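Ferrous iron uptake transporter protein B (Streptococcus thermophilus, PDB 3TAH) probably drives GTP-dependent ferrous iron uptake across the cell membrane, its cytosolic G-protein domain, the part in this model, binding guanine nucleotide. Local coordinates at residues A[39-44]-A[53-58]. The protein carries 1 engineered substitution. Sequence-based numbering, arbitrary orientation.
Sequences ERKSGL and IQDLPG
Lys-41 and Asp-55 each set the first side-chain carbon beyond CB anti to the backbone N (chi1 -178° and -167°), and a bend at chi3 of Lys-41 then lays its CE 3.5 Å from Asp-55 OD2. The ammonium itself stops short of a salt bridge: a water takes a hydrogen bond from Lys-41 NZ and gives one to Asp-55 OD2, while Glu-39 OE2 makes a long ion pair with the same NZ. Glu-39 and Asp-55 bring like charges close, with OE2 and OD2 4.4 Å apart; a second water sits between these two oxygens, and Lys-41, with Lys-16 on the other carboxylate oxygen of Asp-55, probably eases the repulsion.

Gln-54, bent at chi2 (60°), swings its amide toward strand 39-44 and forward along its own strand, where NE2 gives a nearly straight 3.0 Å hydrogen bond to Asp-55 O, in the amide plane. That fixes the turn of the group, and OE1 accepts a hydrogen bond from a water that in turn takes a weak one from Arg-40 NE. The antiparallel backbones pair directly: Gly-43 and Ile-53 form a hydrogen-bonded pair, with Ile-53 N to Gly-43 O at 2.8 Å and the return bond from Gly-43 N. Ser-42 and Gln-54 make the non-hydrogen-bonded pair beside it. Toward the loop the strands part; Asp-55 N still reaches Lys-41 O, but by a bent bond, and a water linking Lys-41 N to Asp-55 O bridges the gap.

The two strands form a beta hairpin in the G domain, the second running into Asp-55 to Gly-58, which matches the DxxG motif of G proteins and is predicted to bind GTP. Asp-55, which binds magnesium in another structure of this protein but carries none here, salt-bridges through OD1 to Lys-16 of the P-loop. Phe-20 of helix 16-24 packs against Lys-41, Ile-53 and Asp-55, and the hairpin lies between strand 28-32, beside 39-45, and strand 4-10, parallel to 51-55.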
loop_
_atom_site.group_PDB
_atom_site.type_symbol
_atom_site.label_atom_id
_atom_site.label_comp_id
_atom_site.label_asym_id
_atom_site.label_seq_id
_atom_site.Cartn_x
_atom_site.Cartn_y
_atom_site.Cartn_z
ATOM N N GLU A 39 18.751 4.368 -0.083
ATOM C CA GLU A 39 18.622 5.738 0.413
ATOM C C GLU A 39 17.477 5.866 1.411
ATOM O O GLU A 39 16.391 5.333 1.184
ATOM C CB GLU A 39 18.391 6.715 -0.750
ATOM C CG GLU A 39 17.981 8.128 -0.350
ATOM C CD GLU A 39 17.583 8.956 -1.551
ATOM O OE1 GLU A 39 18.503 9.506 -2.190
ATOM O OE2 GLU A 39 16.362 9.047 -1.842
ATOM N N ARG A 40 17.735 6.572 2.507
ATOM C CA ARG A 40 16.704 6.956 3.458
ATOM C C ARG A 40 16.578 8.461 3.395
ATOM O O ARG A 40 17.539 9.177 3.714
ATOM C CB ARG A 40 17.083 6.520 4.862
ATOM C CG ARG A 40 16.060 6.816 5.938
ATOM C CD ARG A 40 16.606 6.302 7.259
ATOM N NE ARG A 40 15.639 6.339 8.346
ATOM C CZ ARG A 40 15.890 5.908 9.585
ATOM N NH1 ARG A 40 17.089 5.416 9.919
ATOM N NH2 ARG A 40 14.935 5.984 10.508
ATOM N N LYS A 41 15.401 8.940 2.990
ATOM C CA LYS A 41 15.175 10.362 2.799
ATOM C C LYS A 41 13.871 10.787 3.446
ATOM O O LYS A 41 12.850 10.123 3.294
ATOM C CB LYS A 41 15.134 10.704 1.318
ATOM C CG LYS A 41 14.944 12.201 1.020
ATOM C CD LYS A 41 15.187 12.512 -0.453
ATOM C CE LYS A 41 14.167 11.823 -1.375
ATOM N NZ LYS A 41 14.320 12.273 -2.797
ATOM N N SER A 42 13.927 11.912 4.146
ATOM C CA SER A 42 12.750 12.504 4.751
ATOM C C SER A 42 12.855 14.013 4.720
ATOM O O SER A 42 13.936 14.569 4.493
ATOM C CB SER A 42 12.591 12.028 6.187
ATOM O OG SER A 42 13.680 12.478 6.982
ATOM N N GLY A 43 11.714 14.649 4.955
ATOM C CA GLY A 43 11.616 16.108 5.036
ATOM C C GLY A 43 10.341 16.534 5.719
ATOM O O GLY A 43 9.342 15.813 5.677
ATOM N N LEU A 44 10.367 17.705 6.359
ATOM C CA LEU A 44 9.180 18.280 6.971
ATOM C C LEU A 44 8.322 18.955 5.903
ATOM O O LEU A 44 8.853 19.476 4.914
ATOM C CB LEU A 44 9.565 19.288 8.057
ATOM C CG LEU A 44 10.396 18.713 9.220
ATOM C CD1 LEU A 44 10.668 19.806 10.277
ATOM C CD2 LEU A 44 9.734 17.494 9.858
ATOM N N ILE A 53 7.394 13.917 6.167
ATOM C CA ILE A 53 7.260 12.997 5.046
ATOM C C ILE A 53 8.437 12.032 5.102
ATOM O O ILE A 53 9.603 12.443 5.031
ATOM C CB ILE A 53 7.249 13.735 3.693
ATOM C CG1 ILE A 53 6.188 14.849 3.692
ATOM C CG2 ILE A 53 7.039 12.775 2.552
ATOM C CD1 ILE A 53 4.795 14.422 4.040
ATOM N N GLN A 54 8.127 10.750 5.255
ATOM C CA GLN A 54 9.119 9.708 5.133
ATOM C C GLN A 54 9.018 9.213 3.706
ATOM O O GLN A 54 8.048 8.516 3.357
ATOM C CB GLN A 54 8.857 8.556 6.118
ATOM C CG GLN A 54 9.874 7.417 6.018
ATOM C CD GLN A 54 11.281 7.882 6.290
ATOM O OE1 GLN A 54 11.590 8.247 7.409
ATOM N NE2 GLN A 54 12.137 7.881 5.264
ATOM N N ASP A 55 9.992 9.568 2.872
ATOM C CA ASP A 55 10.041 9.009 1.536
ATOM C C ASP A 55 10.366 7.522 1.684
ATOM O O ASP A 55 11.072 7.104 2.619
ATOM C CB ASP A 55 11.064 9.719 0.647
ATOM C CG ASP A 55 10.918 9.364 -0.820
ATOM O OD1 ASP A 55 9.779 9.328 -1.331
ATOM O OD2 ASP A 55 11.955 9.122 -1.467
ATOM N N LEU A 56 9.807 6.731 0.779
ATOM C CA LEU A 56 10.096 5.313 0.698
ATOM C C LEU A 56 10.488 5.031 -0.742
ATOM O O LEU A 56 10.050 5.753 -1.640
ATOM C CB LEU A 56 8.887 4.487 1.137
ATOM C CG LEU A 56 8.473 4.580 2.602
ATOM C CD1 LEU A 56 7.220 3.736 2.869
ATOM C CD2 LEU A 56 9.604 4.121 3.536
ATOM N N PRO A 57 11.319 3.998 -0.976
ATOM C CA PRO A 57 11.770 3.704 -2.347
ATOM C C PRO A 57 10.592 3.431 -3.269
ATOM O O PRO A 57 9.599 2.845 -2.834
ATOM C CB PRO A 57 12.607 2.426 -2.202
ATOM C CG PRO A 57 12.855 2.244 -0.779
ATOM C CD PRO A 57 11.868 3.044 0.008
ATOM N N GLY A 58 10.699 3.875 -4.514
ATOM C CA GLY A 58 9.692 3.570 -5.519
ATOM C C GLY A 58 9.677 2.070 -5.774
ATOM O O GLY A 58 10.721 1.477 -6.077
HETATM O O HOH W 1 13.668 6.689 2.038
HETATM O O HOH W 2 14.123 7.714 -0.523
HETATM O O HOH W 3 14.027 8.711 8.245
HETATM O O HOH W 4 12.013 11.071 -3.694
#